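Long-range contact in ketosynthase (Streptomyces sp. MSC090213JE08, PDB 6KXD), which probably takes part, within a ketosynthase/chain length factor pair, in building the acyl chain of ishigamide in a highly reducing type II polyketide synthase: residues B[286-300]-B[347-360]. Residues are numbered along the deposited sequence; the frame is centred on the assembly and turned at random.
Sequences EVWAAVPCAAPTAAG and DADSRGRIALVCAV. With EDO (1,2-ethanediol), chain D.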
loop_
_atom_site.group_PDB
_atom_site.type_symbol
_atom_site.label_atom_id
_atom_site.label_comp_id
_atom_site.label_asym_id
_atom_site.label_seq_id
_atom_site.Cartn_x
_atom_site.Cartn_y
_atom_site.Cartn_z
ATOM N N GLU B 286 5.136 11.362 31.459
ATOM C CA GLU B 286 5.191 12.646 30.755
ATOM C C GLU B 286 4.023 12.798 29.769
ATOM O O GLU B 286 3.781 13.888 29.239
ATOM C CB GLU B 286 6.468 12.744 29.934
ATOM C CG GLU B 286 7.741 12.824 30.752
ATOM C CD GLU B 286 8.912 12.998 29.805
ATOM O OE1 GLU B 286 9.858 12.181 29.868
ATOM O OE2 GLU B 286 8.841 13.934 28.971
ATOM N N VAL B 287 3.292 11.715 29.503
ATOM C CA VAL B 287 2.224 11.785 28.510
ATOM C C VAL B 287 1.120 12.685 29.023
ATOM O O VAL B 287 0.559 12.474 30.091
ATOM C CB VAL B 287 1.663 10.396 28.147
ATOM C CG1 VAL B 287 0.501 10.544 27.176
ATOM C CG2 VAL B 287 2.757 9.506 27.609
ATOM N N TRP B 288 0.801 13.705 28.215
ATOM C CA TRP B 288 -0.148 14.720 28.561
ATOM C C TRP B 288 -1.485 14.443 27.888
ATOM O O TRP B 288 -2.548 14.773 28.438
ATOM C CB TRP B 288 0.446 16.084 28.179
ATOM C CG TRP B 288 -0.455 17.273 28.318
ATOM C CD1 TRP B 288 -0.670 18.035 29.434
ATOM C CD2 TRP B 288 -1.235 17.863 27.270
ATOM N NE1 TRP B 288 -1.550 19.045 29.147
ATOM C CE2 TRP B 288 -1.919 18.960 27.834
ATOM C CE3 TRP B 288 -1.421 17.557 25.912
ATOM C CZ2 TRP B 288 -2.767 19.762 27.077
ATOM C CZ3 TRP B 288 -2.283 18.339 25.175
ATOM C CH2 TRP B 288 -2.938 19.425 25.754
ATOM N N ALA B 289 -1.420 13.839 26.696
ATOM C CA ALA B 289 -2.624 13.431 25.980
ATOM C C ALA B 289 -2.380 12.062 25.361
ATOM O O ALA B 289 -1.330 11.840 24.737
ATOM C CB ALA B 289 -2.995 14.449 24.914
ATOM N N ALA B 290 -3.299 11.141 25.639
ATOM C CA ALA B 290 -3.262 9.820 25.071
ATOM C C ALA B 290 -4.605 9.550 24.404
ATOM O O ALA B 290 -5.652 9.654 25.029
ATOM C CB ALA B 290 -2.986 8.795 26.132
ATOM N N VAL B 291 -4.547 9.176 23.121
ATOM C CA VAL B 291 -5.716 9.047 22.292
ATOM C C VAL B 291 -5.702 7.668 21.663
ATOM O O VAL B 291 -5.007 7.419 20.695
ATOM C CB VAL B 291 -5.809 10.150 21.229
ATOM C CG1 VAL B 291 -7.099 10.002 20.479
ATOM C CG2 VAL B 291 -5.714 11.544 21.850
ATOM N N PRO B 292 -6.467 6.731 22.267
ATOM C CA PRO B 292 -6.665 5.396 21.721
ATOM C C PRO B 292 -7.641 5.483 20.553
ATOM O O PRO B 292 -8.360 6.454 20.471
ATOM C CB PRO B 292 -7.272 4.589 22.889
ATOM C CG PRO B 292 -7.749 5.605 23.880
ATOM C CD PRO B 292 -7.138 6.950 23.545
ATOM N N CYS B 293 -7.714 4.441 19.721
ATOM C CA CYS B 293 -8.604 4.504 18.575
ATOM C C CYS B 293 -10.051 4.201 18.981
ATOM O O CYS B 293 -10.969 4.462 18.238
ATOM C CB CYS B 293 -8.164 3.572 17.455
ATOM S SG CYS B 293 -8.231 1.815 17.892
ATOM N N ALA B 294 -10.220 3.557 20.123
ATOM C CA ALA B 294 -11.567 3.275 20.677
ATOM C C ALA B 294 -12.367 2.346 19.733
ATOM O O ALA B 294 -13.577 2.475 19.632
ATOM C CB ALA B 294 -12.277 4.577 20.904
ATOM N N ALA B 295 -11.670 1.449 19.016
ATOM C CA ALA B 295 -12.301 0.454 18.144
ATOM C C ALA B 295 -13.371 -0.252 18.966
ATOM O O ALA B 295 -13.098 -0.592 20.107
ATOM C CB ALA B 295 -11.303 -0.545 17.657
ATOM N N PRO B 296 -14.586 -0.501 18.422
ATOM C CA PRO B 296 -15.685 -1.104 19.191
ATOM C C PRO B 296 -15.561 -2.637 19.189
ATOM O O PRO B 296 -16.460 -3.342 18.747
ATOM C CB PRO B 296 -16.904 -0.552 18.431
ATOM C CG PRO B 296 -16.441 -0.600 17.000
ATOM C CD PRO B 296 -14.985 -0.165 17.044
ATOM N N THR B 297 -14.415 -3.130 19.672
ATOM C CA THR B 297 -13.999 -4.493 19.551
ATOM C C THR B 297 -13.318 -4.862 20.868
ATOM O O THR B 297 -13.040 -3.971 21.666
ATOM C CB THR B 297 -13.071 -4.710 18.352
ATOM O OG1 THR B 297 -11.870 -3.971 18.582
ATOM C CG2 THR B 297 -13.710 -4.326 17.030
ATOM N N ALA B 298 -13.053 -6.158 21.059
ATOM C CA ALA B 298 -12.333 -6.618 22.242
ATOM C C ALA B 298 -10.955 -5.955 22.255
ATOM O O ALA B 298 -10.460 -5.604 23.301
ATOM C CB ALA B 298 -12.214 -8.122 22.236
ATOM N N ALA B 299 -10.356 -5.831 21.072
ATOM C CA ALA B 299 -9.043 -5.273 20.943
ATOM C C ALA B 299 -9.077 -3.801 21.354
ATOM O O ALA B 299 -8.150 -3.324 21.947
ATOM C CB ALA B 299 -8.508 -5.490 19.557
ATOM N N GLY B 300 -10.137 -3.099 20.974
ATOM C CA GLY B 300 -10.352 -1.730 21.360
ATOM C C GLY B 300 -10.465 -1.577 22.859
ATOM O O GLY B 300 -9.949 -0.614 23.457
ATOM N N ASP B 347 -4.103 26.746 23.170
ATOM C CA ASP B 347 -4.029 26.355 24.571
ATOM C C ASP B 347 -2.558 26.191 24.941
ATOM O O ASP B 347 -2.004 25.098 24.832
ATOM C CB ASP B 347 -4.814 25.081 24.876
ATOM C CG ASP B 347 -4.791 24.755 26.366
ATOM O OD1 ASP B 347 -4.556 25.698 27.185
ATOM O OD2 ASP B 347 -4.956 23.576 26.708
ATOM N N ALA B 348 -1.967 27.300 25.395
ATOM C CA ALA B 348 -0.555 27.415 25.744
ATOM C C ALA B 348 -0.111 26.273 26.678
ATOM O O ALA B 348 1.064 25.932 26.687
ATOM C CB ALA B 348 -0.299 28.775 26.358
ATOM N N ASP B 349 -1.045 25.671 27.426
ATOM C CA ASP B 349 -0.742 24.562 28.370
ATOM C C ASP B 349 -0.140 23.362 27.612
ATOM O O ASP B 349 0.573 22.548 28.198
ATOM C CB ASP B 349 -1.986 24.103 29.148
ATOM C CG ASP B 349 -2.447 24.989 30.315
ATOM O OD1 ASP B 349 -1.817 26.037 30.588
ATOM O OD2 ASP B 349 -3.456 24.629 30.950
ATOM N N SER B 350 -0.445 23.241 26.308
ATOM C CA SER B 350 -0.036 22.090 25.521
ATOM C C SER B 350 1.427 22.184 25.080
ATOM O O SER B 350 1.985 21.185 24.669
ATOM C CB SER B 350 -0.924 21.923 24.312
ATOM O OG SER B 350 -0.813 23.033 23.425
ATOM N N ARG B 351 2.042 23.375 25.136
ATOM C CA ARG B 351 3.334 23.559 24.516
ATOM C C ARG B 351 4.370 22.673 25.213
ATOM O O ARG B 351 4.439 22.652 26.415
ATOM C CB ARG B 351 3.817 25.014 24.543
ATOM C CG ARG B 351 5.112 25.229 23.759
ATOM C CD ARG B 351 5.280 26.622 23.135
ATOM N NE ARG B 351 6.056 26.615 21.885
ATOM C CZ ARG B 351 7.385 26.512 21.807
ATOM N NH1 ARG B 351 8.113 26.508 22.911
ATOM N NH2 ARG B 351 7.982 26.401 20.633
ATOM N N GLY B 352 5.150 21.965 24.401
ATOM C CA GLY B 352 6.195 21.022 24.775
ATOM C C GLY B 352 5.677 19.721 25.363
ATOM O O GLY B 352 6.490 18.932 25.804
ATOM N N ARG B 353 4.342 19.497 25.368
ATOM C CA ARG B 353 3.810 18.330 26.053
ATOM C C ARG B 353 3.883 17.108 25.129
ATOM O O ARG B 353 3.820 17.222 23.941
ATOM C CB ARG B 353 2.369 18.567 26.502
ATOM C CG ARG B 353 2.217 19.616 27.593
ATOM C CD ARG B 353 2.952 19.274 28.875
ATOM N NE ARG B 353 2.718 20.381 29.803
ATOM C CZ ARG B 353 1.919 20.348 30.866
ATOM N NH1 ARG B 353 1.832 19.249 31.593
ATOM N NH2 ARG B 353 1.208 21.422 31.188
ATOM N N ILE B 354 3.940 15.917 25.727
ATOM C CA ILE B 354 3.949 14.676 24.992
ATOM C C ILE B 354 2.519 14.182 24.762
ATOM O O ILE B 354 1.638 14.189 25.649
ATOM C CB ILE B 354 4.796 13.613 25.721
ATOM C CG1 ILE B 354 6.267 14.001 25.782
ATOM C CG2 ILE B 354 4.635 12.241 25.063
ATOM C CD1 ILE B 354 6.940 13.984 24.432
ATOM N N ALA B 355 2.274 13.704 23.538
ATOM C CA ALA B 355 1.065 13.038 23.225
ATOM C C ALA B 355 1.385 11.662 22.628
ATOM O O ALA B 355 2.354 11.435 21.964
ATOM C CB ALA B 355 0.232 13.856 22.272
ATOM N N LEU B 356 0.496 10.738 22.906
ATOM C CA LEU B 356 0.591 9.364 22.458
ATOM C C LEU B 356 -0.719 9.031 21.747
ATOM O O LEU B 356 -1.806 9.272 22.307
ATOM C CB LEU B 356 0.761 8.437 23.659
ATOM C CG LEU B 356 1.055 6.975 23.354
ATOM C CD1 LEU B 356 1.889 6.367 24.462
ATOM C CD2 LEU B 356 -0.239 6.192 23.245
ATOM N N VAL B 357 -0.611 8.467 20.549
ATOM C CA VAL B 357 -1.792 7.988 19.820
ATOM C C VAL B 357 -1.572 6.498 19.558
ATOM O O VAL B 357 -0.490 6.081 19.315
ATOM C CB VAL B 357 -2.058 8.774 18.527
ATOM C CG1 VAL B 357 -2.197 10.245 18.819
ATOM C CG2 VAL B 357 -1.028 8.532 17.457
ATOM N N CYS B 358 -2.619 5.705 19.715
ATOM C CA CYS B 358 -2.488 4.299 19.636
ATOM C C CYS B 358 -3.661 3.811 18.777
ATOM O O CYS B 358 -4.790 4.332 18.901
ATOM C CB CYS B 358 -2.585 3.680 21.041
ATOM S SG CYS B 358 -2.455 1.883 20.923
ATOM N N ALA B 359 -3.417 2.813 17.937
ATOM C CA ALA B 359 -4.509 2.177 17.219
ATOM C C ALA B 359 -4.251 0.684 17.107
ATOM O O ALA B 359 -3.119 0.251 17.129
ATOM C CB ALA B 359 -4.684 2.763 15.855
ATOM N N VAL B 360 -5.374 -0.040 16.999
ATOM C CA VAL B 360 -5.422 -1.482 16.776
ATOM C C VAL B 360 -6.387 -1.751 15.632
ATOM O O VAL B 360 -7.355 -1.092 15.460
ATOM C CB VAL B 360 -5.849 -2.235 18.050
ATOM C CG1 VAL B 360 -4.844 -1.946 19.134
ATOM C CG2 VAL B 360 -7.256 -1.860 18.518
HETATM C C1 EDO D . -10.015 -5.959 16.517
HETATM O O1 EDO D . -10.379 -4.585 16.225
HETATM C C2 EDO D . -11.120 -7.023 16.536
HETATM O O2 EDO D . -10.865 -7.753 17.732
#
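Strands 289-291 and 354-360 run parallel, 9° apart, with A289, A290 and V291 opposite A355, L356 and V357. Three bonds stitch this ladder together: L356 N to A289 O (2.8 Å), V291 N to L356 O, and C358 N to V291 O. Just before it the chain turns at W288, and I354 O takes both W288 N and A289 N, the first at 2.7 Å.

W288 is the main side-chain contact at this end. Its CG stands anti to the backbone N (chi1 173°), which sends the indole out against the turn S350-R353. One face of the ring carries both neighbours: R353 CG lies 3.7 Å from the centroid of the five-membered ring, and S350 CA lies over the six-membered ring, each a CH-pi contact. The bent arginine chain then brings NH1 within 3.5 Å of W288 CD1, the guanidinium inclined rather than stacked on the indole. R318 adds a cation-pi contact to the ring and hydrogen-bonds W288 O through NE. With an alanine here, the indole face under R353 and S350 is gone, which would probably leave a gap beside the turn, free the arginine chain to swing and deprive R318 of its cation-pi partner.

Along the sheet, V291 and V357 pack on one face, while L356, on the other, sets its CB against V287 CG1. At the far end, C293 SG sits between its backbone N and carbonyl carbon (chi1 65°), and there V360 N donates to it at 3.5 Å. V360 CG2 meets the same sulfur and, at 4.0 Å, A299 CB, on the first turn of the helix capped by T297.

Helix 332-344 covers the V291 and A355 face, and helix 298-310 touches L356 on the reverse. Two parallel strands joined through helices, with antiparallel strand 365-373 beyond, fit one sheet of the layered alpha-beta-alpha-beta-alpha thiolase fold.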